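Local coordinates for DspB (PDB 1YHT), which is a biofilm-releasing family 20 glycoside hydrolase that, as a beta-N-acetylhexosaminidase, probably removes terminal N-acetylhexosamine residues from polysaccharides, at residues H28-E33 / L327-E332; N119-I124 / T158-L163; E166-F171 / Y204-K209. One frame throughout, in Å; residues are numbered along the deposited sequence.

Following the chain from the N terminus, contact 1 opens just after strand 18-24 and closes only at 327-332, 294 residues on, where strand 324-329 lies beside the first strand and completes the curled parallel sheet. Contacts 2 and 3 are both nested inside that long loop and follow one another in series. Contact 2 brings residues 119-124, at the start of helix 122-132, back against 158-163 of helix 154-171, 34 residues on, and contact 3 then joins helix 154-171 to helix 192-208. Sharing helix 154-171, these two touch, with Q161 O 3.5 Å from F205 CZ, and their centres are about 14 Å apart. Contact 1 stands apart, its centre about 21 Å from that of contact 2 and about 24 Å from that of contact 3.

Contact 1: residues H28-E33 / L327-E332; sequences HFYSPE and LSIWGE
G331 and H28 meet through backbone on one side and a CB on the other: H28 CB stands 4.0 Å from G331 O and 4.1 Å from G331 CA. The backbones of the two segments come nearest here, with 4.8 Å between H28 CA and G331 CA. G331 gives up 40 Å² to the contact and H28 34 Å². CG of H28 is anti to the backbone N (chi1 -165°), which leads the imidazole past G331 to L337, so that CB, not the ring, does the touching. At the far end of the ring NE2 is hydrogen-bonded to L337 O, while ND1 sits 3.9 Å above one face of the Y30 ring, displaced toward the rim.

These loops follow the C-terminal ends of strands 18-24 and 324-329, the first and last strands of the parallel barrel, which pair with each other and so close the TIM-barrel fold of this glycosidase family. D24, the last residue of the first strand, accepts a hydrogen bond from G331 N through OD2.

Y30 makes the second point of contact. Its OH lies 3.8 Å from CG2 of I329, a van der Waals contact of the hydroxyl oxygen with a methyl at the end of strand 324-329, and the polar need of the same OH is met by a water. Y30 OH donates to this water at 2.6 Å, and the water in turn donates to I329 O at 2.8 Å, so that the phenol is tied to the strand's backbone by one bridging molecule. Helix 339-358 flanks the pair, with D339 and I342 against Y30 and T346 against I329. Just beyond Y30, S31 takes the N-cap position of helix 32-44, its OG bonded to V34 N, and D339 OD2 accepts from S31 N.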
loop_
_atom_site.group_PDB
_atom_site.type_symbol
_atom_site.label_atom_id
_atom_site.label_comp_id
_atom_site.label_asym_id
_atom_site.label_seq_id
_atom_site.Cartn_x
_atom_site.Cartn_y
_atom_site.Cartn_z
ATOM N N HIS A 28 9.403 -6.692 -4.787
ATOM C CA HIS A 28 9.768 -8.117 -4.780
ATOM C C HIS A 28 8.534 -8.945 -5.202
ATOM O O HIS A 28 7.454 -8.731 -4.667
ATOM C CB HIS A 28 10.204 -8.592 -3.399
ATOM C CG HIS A 28 10.917 -9.917 -3.431
ATOM N ND1 HIS A 28 10.254 -11.127 -3.516
ATOM C CD2 HIS A 28 12.234 -10.209 -3.477
ATOM C CE1 HIS A 28 11.142 -12.110 -3.574
ATOM N NE2 HIS A 28 12.350 -11.578 -3.551
ATOM N N PHE A 29 8.681 -9.851 -6.164
ATOM C CA PHE A 29 7.512 -10.551 -6.709
ATOM C C PHE A 29 7.236 -11.784 -5.908
ATOM O O PHE A 29 8.172 -12.411 -5.440
ATOM C CB PHE A 29 7.774 -10.944 -8.164
ATOM C CG PHE A 29 6.553 -11.337 -8.925
ATOM C CD1 PHE A 29 5.695 -10.383 -9.417
ATOM C CD2 PHE A 29 6.264 -12.679 -9.160
ATOM C CE1 PHE A 29 4.582 -10.713 -10.144
ATOM C CE2 PHE A 29 5.149 -13.025 -9.891
ATOM C CZ PHE A 29 4.307 -12.059 -10.381
ATOM N N TYR A 30 5.964 -12.164 -5.789
ATOM C CA TYR A 30 5.559 -13.378 -5.103
ATOM C C TYR A 30 4.642 -14.221 -5.998
ATOM O O TYR A 30 3.683 -13.733 -6.633
ATOM C CB TYR A 30 4.829 -13.058 -3.768
ATOM C CG TYR A 30 5.659 -12.238 -2.776
ATOM C CD1 TYR A 30 6.185 -12.820 -1.613
ATOM C CD2 TYR A 30 5.916 -10.909 -3.005
ATOM C CE1 TYR A 30 6.905 -12.083 -0.680
ATOM C CE2 TYR A 30 6.683 -10.144 -2.095
ATOM C CZ TYR A 30 7.155 -10.727 -0.932
ATOM O OH TYR A 30 7.910 -9.997 -0.044
ATOM N N SER A 31 4.953 -15.504 -6.046
ATOM C CA SER A 31 4.202 -16.458 -6.841
ATOM C C SER A 31 2.754 -16.561 -6.358
ATOM O O SER A 31 2.473 -16.322 -5.201
ATOM C CB SER A 31 4.892 -17.819 -6.799
ATOM O OG SER A 31 4.610 -18.493 -5.586
ATOM N N PRO A 32 1.817 -16.873 -7.249
ATOM C CA PRO A 32 0.465 -17.178 -6.752
ATOM C C PRO A 32 0.393 -18.147 -5.564
ATOM O O PRO A 32 -0.351 -17.915 -4.606
ATOM C CB PRO A 32 -0.220 -17.780 -7.988
ATOM C CG PRO A 32 0.421 -17.074 -9.125
ATOM C CD PRO A 32 1.868 -16.893 -8.726
ATOM N N GLU A 33 1.194 -19.201 -5.612
ATOM C CA GLU A 33 1.263 -20.174 -4.514
ATOM C C GLU A 33 1.602 -19.528 -3.168
ATOM O O GLU A 33 0.968 -19.803 -2.174
ATOM C CB GLU A 33 2.280 -21.280 -4.825
ATOM C CG GLU A 33 1.755 -22.403 -5.717
ATOM C CD GLU A 33 0.808 -23.377 -5.035
ATOM O OE1 GLU A 33 0.798 -23.409 -3.783
ATOM O OE2 GLU A 33 0.059 -24.096 -5.774
ATOM N N LEU A 327 0.369 -5.676 9.243
ATOM C CA LEU A 327 1.789 -5.862 8.975
ATOM C C LEU A 327 2.060 -5.478 7.532
ATOM O O LEU A 327 1.373 -5.978 6.648
ATOM C CB LEU A 327 2.198 -7.319 9.110
ATOM C CG LEU A 327 3.679 -7.683 8.893
ATOM C CD1 LEU A 327 4.579 -7.144 9.968
ATOM C CD2 LEU A 327 3.873 -9.232 8.854
ATOM N N SER A 328 3.106 -4.707 7.304
ATOM C CA SER A 328 3.583 -4.380 5.970
ATOM C C SER A 328 4.939 -5.046 5.699
ATOM O O SER A 328 5.881 -4.875 6.458
ATOM C CB SER A 328 3.702 -2.847 5.840
ATOM O OG SER A 328 2.433 -2.172 5.890
ATOM N N ILE A 329 5.029 -5.826 4.620
ATOM C CA ILE A 329 6.264 -6.458 4.205
ATOM C C ILE A 329 6.725 -5.773 2.944
ATOM O O ILE A 329 6.184 -6.007 1.864
ATOM C CB ILE A 329 6.071 -7.977 3.902
ATOM C CG1 ILE A 329 5.425 -8.706 5.094
ATOM C CG2 ILE A 329 7.431 -8.572 3.474
ATOM C CD1 ILE A 329 5.119 -10.232 4.875
ATOM N N TRP A 330 7.761 -4.968 3.087
ATOM C CA TRP A 330 8.292 -4.155 2.048
ATOM C C TRP A 330 9.468 -4.851 1.405
ATOM O O TRP A 330 10.249 -5.539 2.079
ATOM C CB TRP A 330 8.718 -2.796 2.560
ATOM C CG TRP A 330 7.590 -1.946 3.120
ATOM C CD1 TRP A 330 7.296 -1.759 4.413
ATOM C CD2 TRP A 330 6.661 -1.173 2.374
ATOM N NE1 TRP A 330 6.219 -0.912 4.542
ATOM C CE2 TRP A 330 5.807 -0.543 3.297
ATOM C CE3 TRP A 330 6.458 -0.958 1.009
ATOM C CZ2 TRP A 330 4.782 0.298 2.906
ATOM C CZ3 TRP A 330 5.425 -0.140 0.620
ATOM C CH2 TRP A 330 4.598 0.475 1.557
ATOM N N GLY A 331 9.582 -4.628 0.092
ATOM C CA GLY A 331 10.405 -5.446 -0.810
ATOM C C GLY A 331 11.770 -4.946 -1.219
ATOM O O GLY A 331 12.497 -5.691 -1.878
ATOM N N GLU A 332 12.108 -3.712 -0.859
ATOM C CA GLU A 332 13.328 -3.000 -1.360
ATOM C C GLU A 332 14.608 -3.788 -1.265
ATOM O O GLU A 332 15.505 -3.649 -2.106
ATOM C CB GLU A 332 13.757 -1.798 -0.485
ATOM C CG GLU A 332 12.896 -0.734 -0.227
ATOM C CD GLU A 332 12.043 -0.969 0.947
ATOM O OE1 GLU A 332 12.350 -0.486 2.086
ATOM O OE2 GLU A 332 11.028 -1.584 0.655
HETATM O O HOH W 1 7.503 -7.395 -0.123
#

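Contact 2: residues N119-I124 / T158-L163; sequences NHMTAI and TFMQSL
I124 reaches across to F159 and L163, and its two branches divide the work. From CB, which faces helix 154-171 but touches neither partner itself, CG2 goes one way and CG1 the other. CG2 comes to the edge of the F159 ring, near the ring plane, 4.3 Å from CE2 of F159. CG1 serves as a spacer: with CG1 beside the backbone N (chi1 -72°) and the chain then extended (chi2 165°), it carries CD1 outward until CD1 meets L163 CD2, methyl to methyl and tip to tip, at 3.9 Å. On its own side of the contact, I124 CD1 also lies 4.1 Å from M121 CE.

M121 CE also joins this cluster to M160. M121 and M160 extend toward each other, and M121 CE stops 3.7 Å from SD of M160. A bend at the M121 thioether (chi3 -46°) turns CE to where it borders both the M160 sulfur and I124. F159 O takes the regular helical bond from L163 N at 3.1 Å and in addition a side-chain bond from S162 OG at 2.7 Å, two donors on one carbonyl.

All five touching residues are buried. M121 occupies the N-cap position of helix 122-132, and F159 packs further along that helix against V128 and R132. Beneath, L115 of strand 110-117 receives I124, M160 and L163 together, so both helices rest on the same barrel strand, while M160 also reaches Y198 of helix 192-208.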
loop_
_atom_site.group_PDB
_atom_site.type_symbol
_atom_site.label_atom_id
_atom_site.label_comp_id
_atom_site.label_asym_id
_atom_site.label_seq_id
_atom_site.Cartn_x
_atom_site.Cartn_y
_atom_site.Cartn_z
ATOM N N ASN A 119 3.202 10.156 -6.231
ATOM C CA ASN A 119 4.586 9.659 -6.326
ATOM C C ASN A 119 4.536 8.111 -6.445
ATOM O O ASN A 119 3.463 7.554 -6.707
ATOM C CB ASN A 119 5.397 10.214 -5.128
ATOM C CG ASN A 119 6.895 10.476 -5.456
ATOM O OD1 ASN A 119 7.387 11.652 -5.471
ATOM N ND2 ASN A 119 7.634 9.397 -5.691
ATOM N N HIS A 120 5.668 7.429 -6.250
ATOM C CA HIS A 120 5.696 5.964 -6.183
ATOM C C HIS A 120 4.971 5.335 -7.394
ATOM O O HIS A 120 4.213 4.360 -7.277
ATOM C CB HIS A 120 5.132 5.503 -4.834
ATOM C CG HIS A 120 6.072 5.720 -3.683
ATOM N ND1 HIS A 120 7.221 4.975 -3.518
ATOM C CD2 HIS A 120 6.045 6.602 -2.647
ATOM C CE1 HIS A 120 7.865 5.396 -2.437
ATOM N NE2 HIS A 120 7.162 6.368 -1.875
ATOM N N MET A 121 5.234 5.890 -8.585
ATOM C CA MET A 121 4.540 5.423 -9.799
ATOM C C MET A 121 5.387 5.397 -11.034
ATOM O O MET A 121 4.858 5.428 -12.144
ATOM C CB MET A 121 3.221 6.198 -10.016
ATOM C CG MET A 121 3.323 7.683 -10.191
ATOM S SD MET A 121 1.757 8.541 -10.464
ATOM C CE MET A 121 0.989 7.482 -11.684
ATOM N N THR A 122 6.706 5.292 -10.873
ATOM C CA THR A 122 7.606 5.297 -12.025
ATOM C C THR A 122 7.357 4.144 -12.994
ATOM O O THR A 122 7.473 4.329 -14.180
ATOM C CB THR A 122 9.075 5.360 -11.622
ATOM O OG1 THR A 122 9.251 6.467 -10.740
ATOM C CG2 THR A 122 9.964 5.576 -12.837
ATOM N N ALA A 123 7.025 2.962 -12.496
ATOM C CA ALA A 123 6.810 1.826 -13.387
ATOM C C ALA A 123 5.654 2.126 -14.369
ATOM O O ALA A 123 5.724 1.829 -15.554
ATOM C CB ALA A 123 6.529 0.575 -12.577
ATOM N N ILE A 124 4.590 2.717 -13.855
ATOM C CA ILE A 124 3.483 3.173 -14.702
ATOM C C ILE A 124 3.988 4.150 -15.767
ATOM O O ILE A 124 3.663 4.002 -16.927
ATOM C CB ILE A 124 2.402 3.845 -13.857
ATOM C CG1 ILE A 124 1.627 2.789 -13.024
ATOM C CG2 ILE A 124 1.453 4.623 -14.721
ATOM C CD1 ILE A 124 0.777 3.369 -11.899
ATOM N N THR A 158 -8.142 12.237 -15.332
ATOM C CA THR A 158 -8.833 11.334 -16.243
ATOM C C THR A 158 -8.002 10.057 -16.497
ATOM O O THR A 158 -8.506 8.967 -16.441
ATOM C CB THR A 158 -9.158 12.054 -17.562
ATOM O OG1 THR A 158 -10.079 13.140 -17.303
ATOM C CG2 THR A 158 -9.851 11.085 -18.581
ATOM N N PHE A 159 -6.727 10.216 -16.812
ATOM C CA PHE A 159 -5.845 9.075 -17.007
ATOM C C PHE A 159 -5.801 8.125 -15.799
ATOM O O PHE A 159 -5.966 6.898 -15.956
ATOM C CB PHE A 159 -4.421 9.515 -17.339
ATOM C CG PHE A 159 -3.463 8.386 -17.305
ATOM C CD1 PHE A 159 -3.402 7.501 -18.370
ATOM C CD2 PHE A 159 -2.701 8.136 -16.167
ATOM C CE1 PHE A 159 -2.538 6.379 -18.332
ATOM C CE2 PHE A 159 -1.872 7.023 -16.108
ATOM C CZ PHE A 159 -1.778 6.146 -17.212
ATOM N N MET A 160 -5.578 8.699 -14.615
ATOM C CA MET A 160 -5.535 7.967 -13.352
ATOM C C MET A 160 -6.811 7.178 -13.158
ATOM O O MET A 160 -6.744 6.009 -12.809
ATOM C CB MET A 160 -5.336 8.884 -12.132
ATOM C CG MET A 160 -3.925 9.330 -11.950
ATOM S SD MET A 160 -2.705 8.011 -11.948
ATOM C CE MET A 160 -3.217 6.975 -10.614
ATOM N N GLN A 161 -7.932 7.841 -13.398
ATOM C CA GLN A 161 -9.215 7.236 -13.229
ATOM C C GLN A 161 -9.467 6.104 -14.243
ATOM O O GLN A 161 -10.032 5.121 -13.886
ATOM C CB GLN A 161 -10.286 8.301 -13.310
ATOM C CG GLN A 161 -10.341 9.122 -11.992
ATOM C CD GLN A 161 -11.386 10.227 -12.062
ATOM O OE1 GLN A 161 -11.967 10.472 -13.121
ATOM N NE2 GLN A 161 -11.625 10.892 -10.928
ATOM N N SER A 162 -9.023 6.255 -15.483
ATOM C CA SER A 162 -9.090 5.159 -16.460
ATOM C C SER A 162 -8.308 3.915 -15.994
ATOM O O SER A 162 -8.808 2.820 -16.157
ATOM C CB SER A 162 -8.659 5.604 -17.857
ATOM O OG SER A 162 -7.251 5.671 -17.944
ATOM N N LEU A 163 -7.138 4.086 -15.364
ATOM C CA LEU A 163 -6.350 2.964 -14.830
ATOM C C LEU A 163 -7.023 2.413 -13.559
ATOM O O LEU A 163 -7.179 1.193 -13.384
ATOM C CB LEU A 163 -4.906 3.401 -14.522
ATOM C CG LEU A 163 -3.896 2.331 -14.108
ATOM C CD1 LEU A 163 -3.816 1.152 -15.164
ATOM C CD2 LEU A 163 -2.526 3.007 -13.900
#

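Contact 3: residues E166-F171 / Y204-K209; sequences EVIDIF and YFLEKK
I168 and L206 are slanted against each other, and their contact is between branch ends: I168 CD1 lies 3.6 Å from L206 CD2. The two side chains set out differently. CB of I168 faces the other helix directly, whereas the CB of L206 starts off to one side and the branch has to lean in. The same methyl of I168 has a further neighbour, with K209 CG 4.0 Å from I168 CD1, so one tip is shared by a leucine methyl and the aliphatic root of a lysine.

A bend at chi2 (-77°) sends the outer part of K209 toward the D169 side of helix 154-171. Its ammonium does not touch the carboxylate of D169, K209 NZ and D169 OD1 being 5.4 Å apart, but one water spans the interval: K209 NZ donates to it over a distance so short that its exact length is doubtful, and it donates to D169 OD1 at 3.2 Å. At this separation the opposite charges may still attract weakly, with the water between them, at the exposed margin of the apolar patch. K209 NZ also has a weak hydrogen bond to S165 OG.

Inward, F178 of strand 177-181 lies under both I168 and L206, with I180 also against L206. Helix 154-171 leads into that strand and helix 192-208 follows it toward strand 212-216; two consecutive helices packed side by side over the strand between them are typical of the outer layer of a TIM barrel.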
loop_
_atom_site.group_PDB
_atom_site.type_symbol
_atom_site.label_atom_id
_atom_site.label_comp_id
_atom_site.label_asym_id
_atom_site.label_seq_id
_atom_site.Cartn_x
_atom_site.Cartn_y
_atom_site.Cartn_z
ATOM N N GLU A 166 -9.786 0.026 -14.643
ATOM C CA GLU A 166 -9.235 -1.260 -15.020
ATOM C C GLU A 166 -8.884 -2.115 -13.794
ATOM O O GLU A 166 -9.204 -3.315 -13.730
ATOM C CB GLU A 166 -8.002 -1.034 -15.877
ATOM C CG GLU A 166 -7.411 -2.358 -16.365
ATOM C CD GLU A 166 -6.201 -2.173 -17.249
ATOM O OE1 GLU A 166 -5.087 -2.113 -16.698
ATOM O OE2 GLU A 166 -6.380 -2.134 -18.470
ATOM N N VAL A 167 -8.217 -1.503 -12.823
ATOM C CA VAL A 167 -7.831 -2.205 -11.568
ATOM C C VAL A 167 -9.075 -2.678 -10.804
ATOM O O VAL A 167 -9.169 -3.834 -10.357
ATOM C CB VAL A 167 -6.905 -1.349 -10.725
ATOM C CG1 VAL A 167 -6.721 -1.958 -9.351
ATOM C CG2 VAL A 167 -5.549 -1.180 -11.411
ATOM N N ILE A 168 -10.078 -1.819 -10.752
ATOM C CA ILE A 168 -11.369 -2.186 -10.166
ATOM C C ILE A 168 -12.003 -3.373 -10.878
ATOM O O ILE A 168 -12.444 -4.338 -10.233
ATOM C CB ILE A 168 -12.313 -0.948 -10.164
ATOM C CG1 ILE A 168 -11.782 0.055 -9.183
ATOM C CG2 ILE A 168 -13.762 -1.330 -9.786
ATOM C CD1 ILE A 168 -12.434 1.391 -9.226
ATOM N N ASP A 169 -12.009 -3.352 -12.205
ATOM C CA ASP A 169 -12.521 -4.476 -12.997
ATOM C C ASP A 169 -11.768 -5.799 -12.756
ATOM O O ASP A 169 -12.374 -6.875 -12.661
ATOM C CB ASP A 169 -12.453 -4.177 -14.485
ATOM C CG ASP A 169 -13.500 -3.165 -14.933
ATOM O OD1 ASP A 169 -14.427 -2.869 -14.169
ATOM O OD2 ASP A 169 -13.395 -2.700 -16.061
ATOM N N ILE A 170 -10.457 -5.712 -12.647
ATOM C CA ILE A 170 -9.603 -6.873 -12.356
ATOM C C ILE A 170 -9.919 -7.532 -10.993
ATOM O O ILE A 170 -10.103 -8.731 -10.925
ATOM C CB ILE A 170 -8.120 -6.483 -12.409
ATOM C CG1 ILE A 170 -7.676 -6.156 -13.842
ATOM C CG2 ILE A 170 -7.206 -7.601 -11.891
ATOM C CD1 ILE A 170 -6.259 -5.433 -13.891
ATOM N N PHE A 171 -10.001 -6.741 -9.925
ATOM C CA PHE A 171 -10.256 -7.281 -8.580
ATOM C C PHE A 171 -11.739 -7.604 -8.360
ATOM O O PHE A 171 -12.084 -8.487 -7.561
ATOM C CB PHE A 171 -9.680 -6.352 -7.498
ATOM C CG PHE A 171 -8.181 -6.384 -7.465
ATOM C CD1 PHE A 171 -7.510 -7.261 -6.598
ATOM C CD2 PHE A 171 -7.440 -5.665 -8.379
ATOM C CE1 PHE A 171 -6.122 -7.360 -6.611
ATOM C CE2 PHE A 171 -6.031 -5.768 -8.419
ATOM C CZ PHE A 171 -5.378 -6.584 -7.549
ATOM N N TYR A 204 -14.516 10.288 -4.505
ATOM C CA TYR A 204 -15.901 10.341 -5.003
ATOM C C TYR A 204 -16.093 9.500 -6.303
ATOM O O TYR A 204 -17.151 8.962 -6.559
ATOM C CB TYR A 204 -16.358 11.790 -5.176
ATOM C CG TYR A 204 -16.505 12.487 -3.824
ATOM C CD1 TYR A 204 -17.382 11.993 -2.868
ATOM C CD2 TYR A 204 -15.764 13.618 -3.513
ATOM C CE1 TYR A 204 -17.520 12.607 -1.639
ATOM C CE2 TYR A 204 -15.879 14.246 -2.270
ATOM C CZ TYR A 204 -16.766 13.740 -1.351
ATOM O OH TYR A 204 -16.905 14.357 -0.134
ATOM N N PHE A 205 -15.033 9.379 -7.096
ATOM C CA PHE A 205 -15.042 8.496 -8.256
ATOM C C PHE A 205 -15.180 7.047 -7.751
ATOM O O PHE A 205 -15.979 6.264 -8.270
ATOM C CB PHE A 205 -13.750 8.701 -9.040
ATOM C CG PHE A 205 -13.513 7.703 -10.103
ATOM C CD1 PHE A 205 -14.043 7.886 -11.373
ATOM C CD2 PHE A 205 -12.743 6.576 -9.855
ATOM C CE1 PHE A 205 -13.806 6.931 -12.405
ATOM C CE2 PHE A 205 -12.477 5.667 -10.877
ATOM C CZ PHE A 205 -13.018 5.840 -12.139
ATOM N N LEU A 206 -14.397 6.677 -6.748
ATOM C CA LEU A 206 -14.510 5.330 -6.150
ATOM C C LEU A 206 -15.885 5.071 -5.513
ATOM O O LEU A 206 -16.456 3.977 -5.652
ATOM C CB LEU A 206 -13.404 5.109 -5.114
ATOM C CG LEU A 206 -12.005 4.920 -5.709
ATOM C CD1 LEU A 206 -10.903 5.016 -4.652
ATOM C CD2 LEU A 206 -11.878 3.622 -6.475
ATOM N N GLU A 207 -16.385 6.058 -4.776
ATOM C CA GLU A 207 -17.711 6.004 -4.175
ATOM C C GLU A 207 -18.755 5.669 -5.229
ATOM O O GLU A 207 -19.570 4.759 -5.023
ATOM C CB GLU A 207 -18.060 7.325 -3.409
ATOM C CG GLU A 207 -19.463 7.346 -2.829
ATOM C CD GLU A 207 -19.807 8.685 -2.175
ATOM O OE1 GLU A 207 -19.911 9.706 -2.871
ATOM O OE2 GLU A 207 -19.970 8.715 -0.945
ATOM N N LYS A 208 -18.698 6.315 -6.391
ATOM C CA LYS A 208 -19.684 6.028 -7.430
ATOM C C LYS A 208 -19.551 4.593 -7.945
ATOM O O LYS A 208 -20.541 3.978 -8.329
ATOM C CB LYS A 208 -19.616 7.048 -8.579
ATOM C CG LYS A 208 -20.869 7.005 -9.532
ATOM C CD LYS A 208 -20.635 7.863 -10.806
ATOM C CE LYS A 208 -21.693 7.590 -11.921
ATOM N NZ LYS A 208 -21.061 7.540 -13.325
ATOM N N LYS A 209 -18.324 4.057 -7.940
ATOM C CA LYS A 209 -18.059 2.657 -8.261
ATOM C C LYS A 209 -18.411 1.665 -7.144
ATOM O O LYS A 209 -18.124 0.484 -7.305
ATOM C CB LYS A 209 -16.570 2.488 -8.528
ATOM C CG LYS A 209 -15.957 3.305 -9.663
ATOM C CD LYS A 209 -16.292 2.699 -10.962
ATOM C CE LYS A 209 -15.509 3.319 -12.133
ATOM N NZ LYS A 209 -15.525 2.322 -13.229
HETATM O O HOH W 2 -14.487 0.096 -13.074
#